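Local atomic coordinates of cytochrome c-552/4 domain-containing protein (Ignicoccus hospitalis KIN4/I, PDB entry 4QO5), a protein that carries eight c-type hemes on a single membrane-associated chain and probably passes electrons along them. Residues T47-W52 with L72-V77; R59-P64 with V112-E117; V118-K123 with E303-V308. One frame throughout, in Å; residues are numbered along the deposited sequence.

Contact 1. Residues T47-W52 with L72-V77. With HEC (heme c), chain D.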
loop_
_atom_site.group_PDB
_atom_site.type_symbol
_atom_site.label_atom_id
_atom_site.label_comp_id
_atom_site.label_asym_id
_atom_site.label_seq_id
_atom_site.Cartn_x
_atom_site.Cartn_y
_atom_site.Cartn_z
ATOM N N THR A 47 22.327 7.936 32.757
ATOM C CA THR A 47 23.788 7.888 32.619
ATOM C C THR A 47 24.238 6.420 32.510
ATOM O O THR A 47 23.510 5.514 32.929
ATOM C CB THR A 47 24.495 8.514 33.827
ATOM O OG1 THR A 47 24.404 7.625 34.949
ATOM C CG2 THR A 47 23.899 9.853 34.187
ATOM N N PRO A 48 25.415 6.177 31.908
ATOM C CA PRO A 48 25.947 4.810 31.848
ATOM C C PRO A 48 26.085 4.170 33.224
ATOM O O PRO A 48 25.776 2.983 33.381
ATOM C CB PRO A 48 27.317 5.011 31.193
ATOM C CG PRO A 48 27.068 6.178 30.256
ATOM C CD PRO A 48 26.203 7.105 31.071
ATOM N N ALA A 49 26.508 4.944 34.220
ATOM C CA ALA A 49 26.616 4.413 35.578
ATOM C C ALA A 49 25.250 4.000 36.156
ATOM O O ALA A 49 25.152 3.002 36.873
ATOM C CB ALA A 49 27.309 5.413 36.490
ATOM N N GLU A 50 24.209 4.772 35.844
ATOM C CA GLU A 50 22.845 4.418 36.248
ATOM C C GLU A 50 22.331 3.179 35.529
ATOM O O GLU A 50 21.678 2.326 36.138
ATOM C CB GLU A 50 21.888 5.600 36.013
ATOM C CG GLU A 50 22.124 6.732 37.012
ATOM C CD GLU A 50 21.453 8.050 36.633
ATOM O OE1 GLU A 50 21.497 8.966 37.484
ATOM O OE2 GLU A 50 20.902 8.174 35.507
ATOM N N ALA A 51 22.605 3.079 34.230
ATOM C CA ALA A 51 22.158 1.914 33.469
ATOM C C ALA A 51 22.807 0.645 34.010
ATOM O O ALA A 51 22.164 -0.403 34.093
ATOM C CB ALA A 51 22.463 2.078 32.006
ATOM N N TRP A 52 24.077 0.739 34.389
ATOM C CA TRP A 52 24.764 -0.428 34.946
ATOM C C TRP A 52 24.230 -0.911 36.305
ATOM O O TRP A 52 24.536 -2.027 36.728
ATOM C CB TRP A 52 26.297 -0.247 34.963
ATOM C CG TRP A 52 26.895 -0.749 33.682
ATOM C CD1 TRP A 52 27.340 -0.003 32.629
ATOM C CD2 TRP A 52 27.049 -2.119 33.299
ATOM N NE1 TRP A 52 27.780 -0.825 31.621
ATOM C CE2 TRP A 52 27.603 -2.131 32.007
ATOM C CE3 TRP A 52 26.764 -3.338 33.925
ATOM C CZ2 TRP A 52 27.888 -3.312 31.331
ATOM C CZ3 TRP A 52 27.047 -4.514 33.252
ATOM C CH2 TRP A 52 27.606 -4.493 31.969
ATOM N N LEU A 72 32.437 10.016 30.681
ATOM C CA LEU A 72 31.129 9.684 30.112
ATOM C C LEU A 72 30.229 8.927 31.085
ATOM O O LEU A 72 29.033 8.765 30.824
ATOM C CB LEU A 72 31.283 8.843 28.831
ATOM C CG LEU A 72 32.011 9.462 27.633
ATOM C CD1 LEU A 72 32.199 8.447 26.512
ATOM C CD2 LEU A 72 31.263 10.680 27.118
ATOM N N ARG A 73 30.798 8.448 32.188
ATOM C CA ARG A 73 30.060 7.545 33.085
ATOM C C ARG A 73 28.900 8.195 33.831
ATOM O O ARG A 73 27.866 7.558 34.071
ATOM C CB ARG A 73 30.996 6.917 34.104
ATOM C CG ARG A 73 31.998 5.966 33.496
ATOM C CD ARG A 73 32.941 5.394 34.543
ATOM N NE ARG A 73 34.048 4.728 33.870
ATOM C CZ ARG A 73 35.287 4.652 34.340
ATOM N NH1 ARG A 73 35.608 5.207 35.504
ATOM N NH2 ARG A 73 36.212 4.028 33.629
ATOM N N ASN A 74 29.079 9.456 34.210
ATOM C CA ASN A 74 28.143 10.103 35.118
ATOM C C ASN A 74 27.377 11.271 34.508
ATOM O O ASN A 74 26.846 12.114 35.228
ATOM C CB ASN A 74 28.861 10.526 36.403
ATOM C CG ASN A 74 29.553 9.359 37.093
ATOM O OD1 ASN A 74 30.780 9.325 37.196
ATOM N ND2 ASN A 74 28.771 8.399 37.572
ATOM N N VAL A 75 27.319 11.312 33.181
ATOM C CA VAL A 75 26.450 12.269 32.494
ATOM C C VAL A 75 25.537 11.535 31.532
ATOM O O VAL A 75 25.855 10.417 31.094
ATOM C CB VAL A 75 27.253 13.366 31.741
ATOM C CG1 VAL A 75 28.004 14.253 32.726
ATOM C CG2 VAL A 75 28.220 12.753 30.727
ATOM N N VAL A 76 24.389 12.146 31.221
ATOM C CA VAL A 76 23.496 11.578 30.226
ATOM C C VAL A 76 24.177 11.705 28.872
ATOM O O VAL A 76 25.170 12.434 28.737
ATOM C CB VAL A 76 22.091 12.244 30.223
ATOM C CG1 VAL A 76 21.404 12.033 31.573
ATOM C CG2 VAL A 76 22.184 13.752 29.884
ATOM N N VAL A 77 23.683 10.963 27.887
ATOM C CA VAL A 77 24.312 10.914 26.574
ATOM C C VAL A 77 23.765 12.067 25.726
ATOM O O VAL A 77 22.729 11.926 25.054
ATOM C CB VAL A 77 24.011 9.597 25.882
ATOM C CG1 VAL A 77 24.862 9.429 24.633
ATOM C CG2 VAL A 77 24.233 8.457 26.841
HETATM FE FE HEC D . 22.899 4.324 23.643
HETATM C CHA HEC D . 20.180 3.359 25.483
HETATM C CHB HEC D . 21.389 3.132 20.804
HETATM C CHC HEC D . 25.402 5.628 21.835
HETATM C CHD HEC D . 24.627 5.113 26.501
HETATM N NA HEC D . 21.111 3.442 23.220
HETATM C C1A HEC D . 20.123 3.132 24.131
HETATM C C2A HEC D . 18.996 2.572 23.419
HETATM C C3A HEC D . 19.348 2.510 22.121
HETATM C C4A HEC D . 20.679 3.051 21.976
HETATM C CMA HEC D . 18.506 1.971 20.945
HETATM C CAA HEC D . 17.671 2.087 24.083
HETATM C CBA HEC D . 16.623 3.190 23.888
HETATM C CGA HEC D . 15.254 2.725 24.328
HETATM O O1A HEC D . 15.124 1.753 25.117
HETATM O O2A HEC D . 14.268 3.357 23.875
HETATM N NB HEC D . 23.290 4.289 21.764
HETATM C C1B HEC D . 22.538 3.855 20.698
HETATM C C2B HEC D . 23.139 4.279 19.477
HETATM C C3B HEC D . 24.217 5.025 19.819
HETATM C C4B HEC D . 24.337 5.031 21.227
HETATM C CMB HEC D . 22.523 3.944 18.103
HETATM C CAB HEC D . 25.248 5.861 19.063
HETATM C CBB HEC D . 24.609 6.590 17.826
HETATM N NC HEC D . 24.706 5.146 24.064
HETATM C C1C HEC D . 25.595 5.679 23.184
HETATM C C2C HEC D . 26.821 6.031 23.887
HETATM C C3C HEC D . 26.428 6.165 25.178
HETATM C C4C HEC D . 25.196 5.428 25.309
HETATM C CMC HEC D . 27.843 6.947 23.161
HETATM C CAC HEC D . 27.155 6.629 26.480
HETATM C CBC HEC D . 28.242 7.722 26.357
HETATM N ND HEC D . 22.496 4.256 25.627
HETATM C C1D HEC D . 23.342 4.656 26.645
HETATM C C2D HEC D . 22.685 4.541 27.910
HETATM C C3D HEC D . 21.307 3.986 27.613
HETATM C C4D HEC D . 21.269 3.817 26.175
HETATM C CMD HEC D . 23.244 4.887 29.307
HETATM C CAD HEC D . 20.233 3.683 28.675
HETATM C CBD HEC D . 20.369 2.194 29.002
HETATM C CGD HEC D . 19.472 1.775 30.140
HETATM O O1D HEC D . 19.515 0.567 30.544
HETATM O O2D HEC D . 18.722 2.647 30.643
HETATM O O HOH W 1 25.839 8.483 37.131
#
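The first turn of helix 48-51 packs against the end of helix 70-73 and the extended chain that follows it. One direct hydrogen bond crosses: A49 N donates to R73 O over 2.9 Å. The N-H lies in the plane of that carbonyl. It belongs to the first helical turn, so it has no carbonyl of its own helix to bond to, and R73 O takes that place. T47 sets the start of the helix. T47 OG1 sits between the backbone N and the carbonyl carbon (chi1 74°), where it accepts from E50 N at 3.0 Å. E50 returns the bond. Its chain leaves with CG beside the backbone N (chi1 -72°) and then runs extended, so that OE2 accepts from T47 N, which lies above the carboxylate plane. The T47 rotamer that points OG1 at the helix sets CG2 anti to the carbonyl carbon, 3.5 Å from V75 C. P48 CD lies between two carbonyls, 3.3 Å from both L72 O and V75 O. N74 starts away from the helix. With CG beside its backbone N (chi1 -56°), its amide bends back and N74 ND2 lies 3.5 Å from A49 CB. ND2 also donates to a water that is hydrogen-bonded to T47 OG1, a second polar link beside the direct one. The R73 guanidinium leads off and bonds to I68 O. On the heme side, V77 CG2, beside the backbone N, lies 3.4 Å from heme CHD, and CG1 lies on C3C. A51 CB touches the propionate carbon CGD of the same heme at 3.5 Å. T47 and E50 thus form a capping box, here at the start of a short helix lining a heme c pocket.

Contact 2. Residues R59-P64 with V112-E117; sequences REVSTP and VCHRTE. With HEC (heme c), chain D.
C113 O is gripped by two backbone N-H groups, S62 N and T63 N. S62 N meets C113 O in the carbonyl plane at 3.0 Å and is nearly straight (172°). T63 N is as straight but stands above that plane. S62 OG is also held twice. Set in the crowded position between the backbone N and the carbonyl carbon (chi1 65°), S62 OG accepts from T116 N and donates to E117 OE1 over 2.8 Å. The carboxylate uses its syn lone pair, and the bend of E117 at chi2 brings it there. T63 OG1 bonds to A111 O, while T63 CG2 covers one face of the R115 guanidinium, which is paired with E67. These bonds fix the end of a CXXCH heme motif. C113 SG carries the thioether to the heme, and H114 NE2 binds its iron at 2.1 Å, with M43 as the other axial ligand. E60 O sits at the H114 ring edge, 3.0 Å from CE1. E60 N donates to propionate O1D, and V61 CG1 lies 3.5 Å from heme C2D. E60 OE1, salt-bridged to K42, is 2.6 Å from heme O1A, so one of the two acids probably holds a proton. The contact lays the loop between helices 48-51 and 70-73 across the start of helix 115-122, just after helix 107-110.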
loop_
_atom_site.group_PDB
_atom_site.type_symbol
_atom_site.label_atom_id
_atom_site.label_comp_id
_atom_site.label_asym_id
_atom_site.label_seq_id
_atom_site.Cartn_x
_atom_site.Cartn_y
_atom_site.Cartn_z
ATOM N N ARG A 59 18.741 -4.090 31.461
ATOM C CA ARG A 59 19.802 -3.155 31.108
ATOM C C ARG A 59 20.020 -3.040 29.587
ATOM O O ARG A 59 20.015 -4.041 28.873
ATOM C CB ARG A 59 21.078 -3.651 31.815
ATOM C CG ARG A 59 22.329 -2.868 31.591
ATOM C CD ARG A 59 23.383 -3.273 32.626
ATOM N NE ARG A 59 23.826 -4.654 32.443
ATOM C CZ ARG A 59 23.886 -5.566 33.406
ATOM N NH1 ARG A 59 24.315 -6.784 33.123
ATOM N NH2 ARG A 59 23.526 -5.263 34.650
ATOM N N GLU A 60 20.238 -1.821 29.094
ATOM C CA GLU A 60 20.456 -1.611 27.667
ATOM C C GLU A 60 21.780 -0.893 27.374
ATOM O O GLU A 60 21.860 -0.098 26.435
ATOM C CB GLU A 60 19.294 -0.816 27.059
ATOM C CG GLU A 60 17.976 -1.624 27.039
ATOM C CD GLU A 60 16.843 -0.875 26.360
ATOM O OE1 GLU A 60 16.604 0.301 26.703
ATOM O OE2 GLU A 60 16.179 -1.477 25.490
ATOM N N VAL A 61 22.780 -1.136 28.212
ATOM C CA VAL A 61 24.178 -0.815 27.904
ATOM C C VAL A 61 24.934 -2.129 27.999
ATOM O O VAL A 61 24.476 -3.044 28.679
ATOM C CB VAL A 61 24.809 0.168 28.909
ATOM C CG1 VAL A 61 24.239 1.557 28.724
ATOM C CG2 VAL A 61 24.621 -0.328 30.340
ATOM N N SER A 62 26.076 -2.247 27.323
ATOM C CA SER A 62 26.771 -3.517 27.337
ATOM C C SER A 62 28.287 -3.404 27.470
ATOM O O SER A 62 28.928 -4.357 27.862
ATOM C CB SER A 62 26.409 -4.362 26.114
ATOM O OG SER A 62 26.846 -3.744 24.922
ATOM N N THR A 63 28.855 -2.239 27.176
ATOM C CA THR A 63 30.271 -2.047 27.469
ATOM C C THR A 63 30.443 -1.941 28.981
ATOM O O THR A 63 29.783 -1.126 29.612
ATOM C CB THR A 63 30.827 -0.779 26.813
ATOM O OG1 THR A 63 30.575 -0.807 25.402
ATOM C CG2 THR A 63 32.340 -0.678 27.054
ATOM N N PRO A 64 31.332 -2.763 29.573
ATOM C CA PRO A 64 31.500 -2.716 31.031
ATOM C C PRO A 64 31.791 -1.305 31.524
ATOM O O PRO A 64 32.501 -0.572 30.843
ATOM C CB PRO A 64 32.712 -3.620 31.271
ATOM C CG PRO A 64 32.678 -4.585 30.134
ATOM C CD PRO A 64 32.176 -3.801 28.953
ATOM N N VAL A 112 31.262 2.441 22.150
ATOM C CA VAL A 112 31.843 2.947 23.382
ATOM C C VAL A 112 30.998 2.500 24.580
ATOM O O VAL A 112 31.540 2.186 25.654
ATOM C CB VAL A 112 32.028 4.482 23.300
ATOM C CG1 VAL A 112 32.400 5.084 24.650
ATOM C CG2 VAL A 112 33.090 4.796 22.255
ATOM N N CYS A 113 29.682 2.413 24.372
ATOM C CA CYS A 113 28.757 1.949 25.411
ATOM C C CYS A 113 27.943 0.710 25.055
ATOM O O CYS A 113 27.417 0.063 25.942
ATOM C CB CYS A 113 27.805 3.070 25.805
ATOM S SG CYS A 113 28.794 4.417 26.357
ATOM N N HIS A 114 27.860 0.383 23.767
ATOM C CA HIS A 114 27.058 -0.751 23.308
ATOM C C HIS A 114 27.921 -1.707 22.532
ATOM O O HIS A 114 27.625 -2.024 21.381
ATOM C CB HIS A 114 25.931 -0.269 22.400
ATOM C CG HIS A 114 25.017 0.693 23.066
ATOM N ND1 HIS A 114 24.328 0.382 24.215
ATOM C CD2 HIS A 114 24.695 1.968 22.763
ATOM C CE1 HIS A 114 23.597 1.416 24.582
ATOM N NE2 HIS A 114 23.810 2.392 23.724
ATOM N N ARG A 115 28.997 -2.165 23.164
ATOM C CA ARG A 115 29.952 -3.046 22.498
ATOM C C ARG A 115 29.315 -4.309 21.915
ATOM O O ARG A 115 29.595 -4.696 20.765
ATOM C CB ARG A 115 31.088 -3.413 23.464
ATOM C CG ARG A 115 32.085 -4.392 22.877
ATOM C CD ARG A 115 33.481 -4.053 23.368
ATOM N NE ARG A 115 33.713 -4.480 24.738
ATOM C CZ ARG A 115 34.634 -3.949 25.539
ATOM N NH1 ARG A 115 35.386 -2.933 25.128
ATOM N NH2 ARG A 115 34.784 -4.417 26.764
ATOM N N THR A 116 28.435 -4.940 22.681
ATOM C CA THR A 116 27.894 -6.234 22.255
ATOM C C THR A 116 27.074 -6.086 20.976
ATOM O O THR A 116 27.186 -6.903 20.049
ATOM C CB THR A 116 27.054 -6.897 23.360
ATOM O OG1 THR A 116 27.861 -7.060 24.530
ATOM C CG2 THR A 116 26.550 -8.268 22.905
ATOM N N GLU A 117 26.280 -5.019 20.911
ATOM C CA GLU A 117 25.436 -4.775 19.762
ATOM C C GLU A 117 26.267 -4.545 18.507
ATOM O O GLU A 117 25.965 -5.073 17.435
ATOM C CB GLU A 117 24.500 -3.589 20.023
ATOM C CG GLU A 117 23.429 -3.869 21.073
ATOM C CD GLU A 117 23.959 -3.932 22.508
ATOM O OE1 GLU A 117 25.095 -3.484 22.766
ATOM O OE2 GLU A 117 23.238 -4.461 23.389
HETATM FE FE HEC D . 22.899 4.324 23.643
HETATM C CHA HEC D . 20.180 3.359 25.483
HETATM C CHB HEC D . 21.389 3.132 20.804
HETATM C CHC HEC D . 25.402 5.628 21.835
HETATM C CHD HEC D . 24.627 5.113 26.501
HETATM N NA HEC D . 21.111 3.442 23.220
HETATM C C1A HEC D . 20.123 3.132 24.131
HETATM C C2A HEC D . 18.996 2.572 23.419
HETATM C C3A HEC D . 19.348 2.510 22.121
HETATM C C4A HEC D . 20.679 3.051 21.976
HETATM C CMA HEC D . 18.506 1.971 20.945
HETATM C CAA HEC D . 17.671 2.087 24.083
HETATM C CBA HEC D . 16.623 3.190 23.888
HETATM C CGA HEC D . 15.254 2.725 24.328
HETATM O O1A HEC D . 15.124 1.753 25.117
HETATM O O2A HEC D . 14.268 3.357 23.875
HETATM N NB HEC D . 23.290 4.289 21.764
HETATM C C1B HEC D . 22.538 3.855 20.698
HETATM C C2B HEC D . 23.139 4.279 19.477
HETATM C C3B HEC D . 24.217 5.025 19.819
HETATM C C4B HEC D . 24.337 5.031 21.227
HETATM C CMB HEC D . 22.523 3.944 18.103
HETATM C CAB HEC D . 25.248 5.861 19.063
HETATM C CBB HEC D . 24.609 6.590 17.826
HETATM N NC HEC D . 24.706 5.146 24.064
HETATM C C1C HEC D . 25.595 5.679 23.184
HETATM C C2C HEC D . 26.821 6.031 23.887
HETATM C C3C HEC D . 26.428 6.165 25.178
HETATM C C4C HEC D . 25.196 5.428 25.309
HETATM C CMC HEC D . 27.843 6.947 23.161
HETATM C CAC HEC D . 27.155 6.629 26.480
HETATM C CBC HEC D . 28.242 7.722 26.357
HETATM N ND HEC D . 22.496 4.256 25.627
HETATM C C1D HEC D . 23.342 4.656 26.645
HETATM C C2D HEC D . 22.685 4.541 27.910
HETATM C C3D HEC D . 21.307 3.986 27.613
HETATM C C4D HEC D . 21.269 3.817 26.175
HETATM C CMD HEC D . 23.244 4.887 29.307
HETATM C CAD HEC D . 20.233 3.683 28.675
HETATM C CBD HEC D . 20.369 2.194 29.002
HETATM C CGD HEC D . 19.472 1.775 30.140
HETATM O O1D HEC D . 19.515 0.567 30.544
HETATM O O2D HEC D . 18.722 2.647 30.643
#

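Contact 3. Residues V118-K123 with E303-V308; sequences VEQYSK and ERTHNV. With HEC (heme c), chain F.
One direct hydrogen bond and water bridges make the polar part. Q120 extends from helix 115-122, and its OE1 accepts from H306 N at 2.8 Å, the donor standing above the amide plane. The same oxygen receives a bond from a water that accepts from H306 ND1 at 2.8 Å. A second water joins Q120 NE2 to R304 O. Y121 CA makes a CA-H...O contact with H306 O, which also lies near the ring plane, 3.4 Å from CD1. The Y121 ring turns one face to heme CAB, and its CE1 meets the methyl CMC. Its OH bonds to V203 O. H306 NE2 binds the iron, opposite H219. R304 NE donates to O1D of one heme propionate at 2.8 Å, and a face of its guanidinium lies over CBA of the other. A leucine here would remove that N-H donor and the guanidinium packed on the second propionate, and would probably loosen the hold on the first. H306 is thus an axial ligand with a second shell: Q120 fixes its backbone directly and its ring through water. ND1 gives its proton to that water, likely making the imidazole a slightly stronger electron donor to the iron.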
loop_
_atom_site.group_PDB
_atom_site.type_symbol
_atom_site.label_atom_id
_atom_site.label_comp_id
_atom_site.label_asym_id
_atom_site.label_seq_id
_atom_site.Cartn_x
_atom_site.Cartn_y
_atom_site.Cartn_z
ATOM N N VAL A 118 27.329 -3.762 18.645
ATOM C CA VAL A 118 28.180 -3.480 17.502
ATOM C C VAL A 118 28.964 -4.725 17.056
ATOM O O VAL A 118 29.086 -4.988 15.845
ATOM C CB VAL A 118 29.090 -2.274 17.790
ATOM C CG1 VAL A 118 29.978 -1.964 16.588
ATOM C CG2 VAL A 118 28.225 -1.045 18.128
ATOM N N GLU A 119 29.473 -5.494 18.019
ATOM C CA GLU A 119 30.110 -6.777 17.708
ATOM C C GLU A 119 29.177 -7.686 16.904
ATOM O O GLU A 119 29.590 -8.297 15.911
ATOM C CB GLU A 119 30.568 -7.506 18.980
ATOM C CG GLU A 119 31.686 -6.820 19.749
ATOM C CD GLU A 119 33.047 -6.943 19.084
ATOM O OE1 GLU A 119 33.171 -7.695 18.095
ATOM O OE2 GLU A 119 33.998 -6.281 19.563
ATOM N N GLN A 120 27.922 -7.770 17.331
ATOM C CA GLN A 120 26.941 -8.579 16.616
ATOM C C GLN A 120 26.666 -8.051 15.219
ATOM O O GLN A 120 26.733 -8.802 14.237
ATOM C CB GLN A 120 25.648 -8.667 17.412
ATOM C CG GLN A 120 25.788 -9.547 18.643
ATOM C CD GLN A 120 24.544 -9.520 19.502
ATOM O OE1 GLN A 120 23.558 -8.842 19.169
ATOM N NE2 GLN A 120 24.585 -10.225 20.623
ATOM N N TYR A 121 26.389 -6.751 15.130
ATOM C CA TYR A 121 26.078 -6.144 13.857
ATOM C C TYR A 121 27.189 -6.296 12.843
ATOM O O TYR A 121 26.931 -6.566 11.668
ATOM C CB TYR A 121 25.730 -4.670 14.042
ATOM C CG TYR A 121 25.054 -4.092 12.831
ATOM C CD1 TYR A 121 23.739 -4.401 12.550
ATOM C CD2 TYR A 121 25.741 -3.262 11.953
ATOM C CE1 TYR A 121 23.119 -3.887 11.453
ATOM C CE2 TYR A 121 25.124 -2.743 10.841
ATOM C CZ TYR A 121 23.810 -3.069 10.597
ATOM O OH TYR A 121 23.156 -2.566 9.501
ATOM N N SER A 122 28.431 -6.122 13.297
ATOM C CA SER A 122 29.579 -6.075 12.398
ATOM C C SER A 122 29.835 -7.401 11.687
ATOM O O SER A 122 30.466 -7.426 10.635
ATOM C CB SER A 122 30.825 -5.630 13.158
ATOM O OG SER A 122 31.232 -6.645 14.053
ATOM N N LYS A 123 29.336 -8.497 12.258
ATOM C CA LYS A 123 29.414 -9.820 11.633
ATOM C C LYS A 123 28.286 -10.086 10.636
ATOM O O LYS A 123 28.336 -11.049 9.873
ATOM C CB LYS A 123 29.350 -10.911 12.705
ATOM C CG LYS A 123 30.573 -11.012 13.596
ATOM C CD LYS A 123 30.236 -11.864 14.809
ATOM C CE LYS A 123 31.306 -12.896 15.103
ATOM N NZ LYS A 123 30.729 -14.062 15.847
ATOM N N GLU A 303 17.111 -14.873 22.829
ATOM C CA GLU A 303 18.107 -13.845 23.121
ATOM C C GLU A 303 18.104 -12.766 22.041
ATOM O O GLU A 303 17.965 -13.055 20.845
ATOM C CB GLU A 303 19.504 -14.475 23.241
ATOM C CG GLU A 303 19.636 -15.460 24.388
ATOM C CD GLU A 303 19.764 -14.787 25.758
ATOM O OE1 GLU A 303 19.940 -13.548 25.819
ATOM O OE2 GLU A 303 19.698 -15.507 26.781
ATOM N N ARG A 304 18.264 -11.516 22.454
ATOM C CA ARG A 304 18.348 -10.427 21.488
ATOM C C ARG A 304 19.504 -10.657 20.522
ATOM O O ARG A 304 20.583 -11.161 20.917
ATOM C CB ARG A 304 18.544 -9.096 22.197
ATOM C CG ARG A 304 18.362 -7.879 21.279
ATOM C CD ARG A 304 18.721 -6.613 22.007
ATOM N NE ARG A 304 17.810 -6.333 23.113
ATOM C CZ ARG A 304 18.156 -6.324 24.395
ATOM N NH1 ARG A 304 19.399 -6.634 24.764
ATOM N NH2 ARG A 304 17.242 -6.024 25.312
ATOM N N THR A 305 19.289 -10.318 19.256
ATOM C CA THR A 305 20.402 -10.317 18.307
ATOM C C THR A 305 20.402 -9.104 17.377
ATOM O O THR A 305 19.354 -8.716 16.858
ATOM C CB THR A 305 20.435 -11.601 17.452
ATOM O OG1 THR A 305 21.609 -11.596 16.632
ATOM C CG2 THR A 305 19.202 -11.711 16.563
ATOM N N HIS A 306 21.587 -8.525 17.167
ATOM C CA HIS A 306 21.764 -7.496 16.140
ATOM C C HIS A 306 22.420 -8.079 14.908
ATOM O O HIS A 306 22.872 -7.367 14.024
ATOM C CB HIS A 306 22.554 -6.300 16.659
ATOM C CG HIS A 306 21.692 -5.276 17.319
ATOM N ND1 HIS A 306 21.237 -5.412 18.614
ATOM C CD2 HIS A 306 21.160 -4.125 16.849
ATOM C CE1 HIS A 306 20.487 -4.375 18.924
ATOM N NE2 HIS A 306 20.432 -3.580 17.876
ATOM N N ASN A 307 22.494 -9.400 14.875
ATOM C CA ASN A 307 22.890 -10.084 13.652
ATOM C C ASN A 307 21.697 -10.906 13.244
ATOM O O ASN A 307 21.533 -12.036 13.719
ATOM C CB ASN A 307 24.069 -11.007 13.922
ATOM C CG ASN A 307 24.559 -11.707 12.659
ATOM O OD1 ASN A 307 23.904 -11.662 11.616
ATOM N ND2 ASN A 307 25.694 -12.361 12.755
ATOM N N VAL A 308 20.862 -10.348 12.370
ATOM C CA VAL A 308 19.600 -11.013 12.038
ATOM C C VAL A 308 19.786 -12.370 11.358
ATOM O O VAL A 308 18.899 -13.219 11.437
ATOM C CB VAL A 308 18.674 -10.128 11.193
ATOM C CG1 VAL A 308 18.363 -8.848 11.948
ATOM C CG2 VAL A 308 19.320 -9.811 9.871
HETATM FE FE HEC F . 19.589 -1.634 17.507
HETATM C CHA HEC F . 17.598 -2.149 20.292
HETATM C CHB HEC F . 22.028 -0.258 19.432
HETATM C CHC HEC F . 21.587 -1.191 14.705
HETATM C CHD HEC F . 17.196 -3.031 15.540
HETATM N NA HEC F . 19.714 -1.268 19.437
HETATM C C1A HEC F . 18.850 -1.598 20.457
HETATM C C2A HEC F . 19.434 -1.231 21.717
HETATM C C3A HEC F . 20.644 -0.735 21.468
HETATM C C4A HEC F . 20.875 -0.748 20.036
HETATM C CMA HEC F . 21.638 -0.220 22.518
HETATM C CAA HEC F . 18.779 -1.404 23.103
HETATM C CBA HEC F . 18.752 -2.891 23.483
HETATM C CGA HEC F . 20.164 -3.358 23.743
HETATM O O1A HEC F . 20.732 -2.992 24.803
HETATM O O2A HEC F . 20.717 -4.092 22.891
HETATM N NB HEC F . 21.386 -0.839 17.171
HETATM C C1B HEC F . 22.310 -0.414 18.096
HETATM C C2B HEC F . 23.557 -0.150 17.402
HETATM C C3B HEC F . 23.359 -0.505 16.114
HETATM C C4B HEC F . 22.016 -0.878 15.951
HETATM C CMB HEC F . 24.866 0.248 18.131
HETATM C CAB HEC F . 24.142 -0.671 14.794
HETATM C CBB HEC F . 25.535 -1.345 15.058
HETATM N NC HEC F . 19.512 -2.019 15.579
HETATM C C1C HEC F . 20.337 -1.733 14.523
HETATM C C2C HEC F . 19.626 -1.830 13.271
HETATM C C3C HEC F . 18.569 -2.590 13.601
HETATM C C4C HEC F . 18.360 -2.541 15.000
HETATM C CMC HEC F . 20.406 -1.896 11.934
HETATM C CAC HEC F . 17.457 -3.295 12.826
HETATM C CBC HEC F . 17.925 -4.095 11.575
HETATM N ND HEC F . 17.701 -2.438 17.844
HETATM C C1D HEC F . 16.897 -2.998 16.870
HETATM C C2D HEC F . 15.723 -3.548 17.473
HETATM C C3D HEC F . 15.841 -3.242 18.956
HETATM C C4D HEC F . 17.121 -2.582 19.093
HETATM C CMD HEC F . 14.553 -4.256 16.755
HETATM C CAD HEC F . 14.885 -3.650 20.087
HETATM C CBD HEC F . 15.479 -4.989 20.554
HETATM C CGD HEC F . 14.563 -5.786 21.438
HETATM O O1D HEC F . 15.084 -6.523 22.321
HETATM O O2D HEC F . 13.322 -5.712 21.267
HETATM O O HOH W 2 21.788 -7.267 20.625
HETATM O O HOH W 3 22.310 -10.370 22.761
HETATM O O HOH W 4 26.282 -13.261 9.934
#

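In the fold
From the N terminus, residues 47-52 come first and 59-64 second. Residues 72-77 then close contact 1, and 112-117 close contact 2 later, so these two loops cross. Both touch the same heme c, and W52 NE1 lies 2.9 Å from T63 O, a probable hydrogen bond between them. Contact 3 opens at once, because 118-123 continue helix 115-122. It closes a much longer loop at 303-308, in series after both others. Contacts 2 and 3 share that helix and meet where E117 packs on H306. Contacts 1 and 3 do not touch. The helix therefore joins the N-terminal loops around one heme to the loop before strand 314-315 at another.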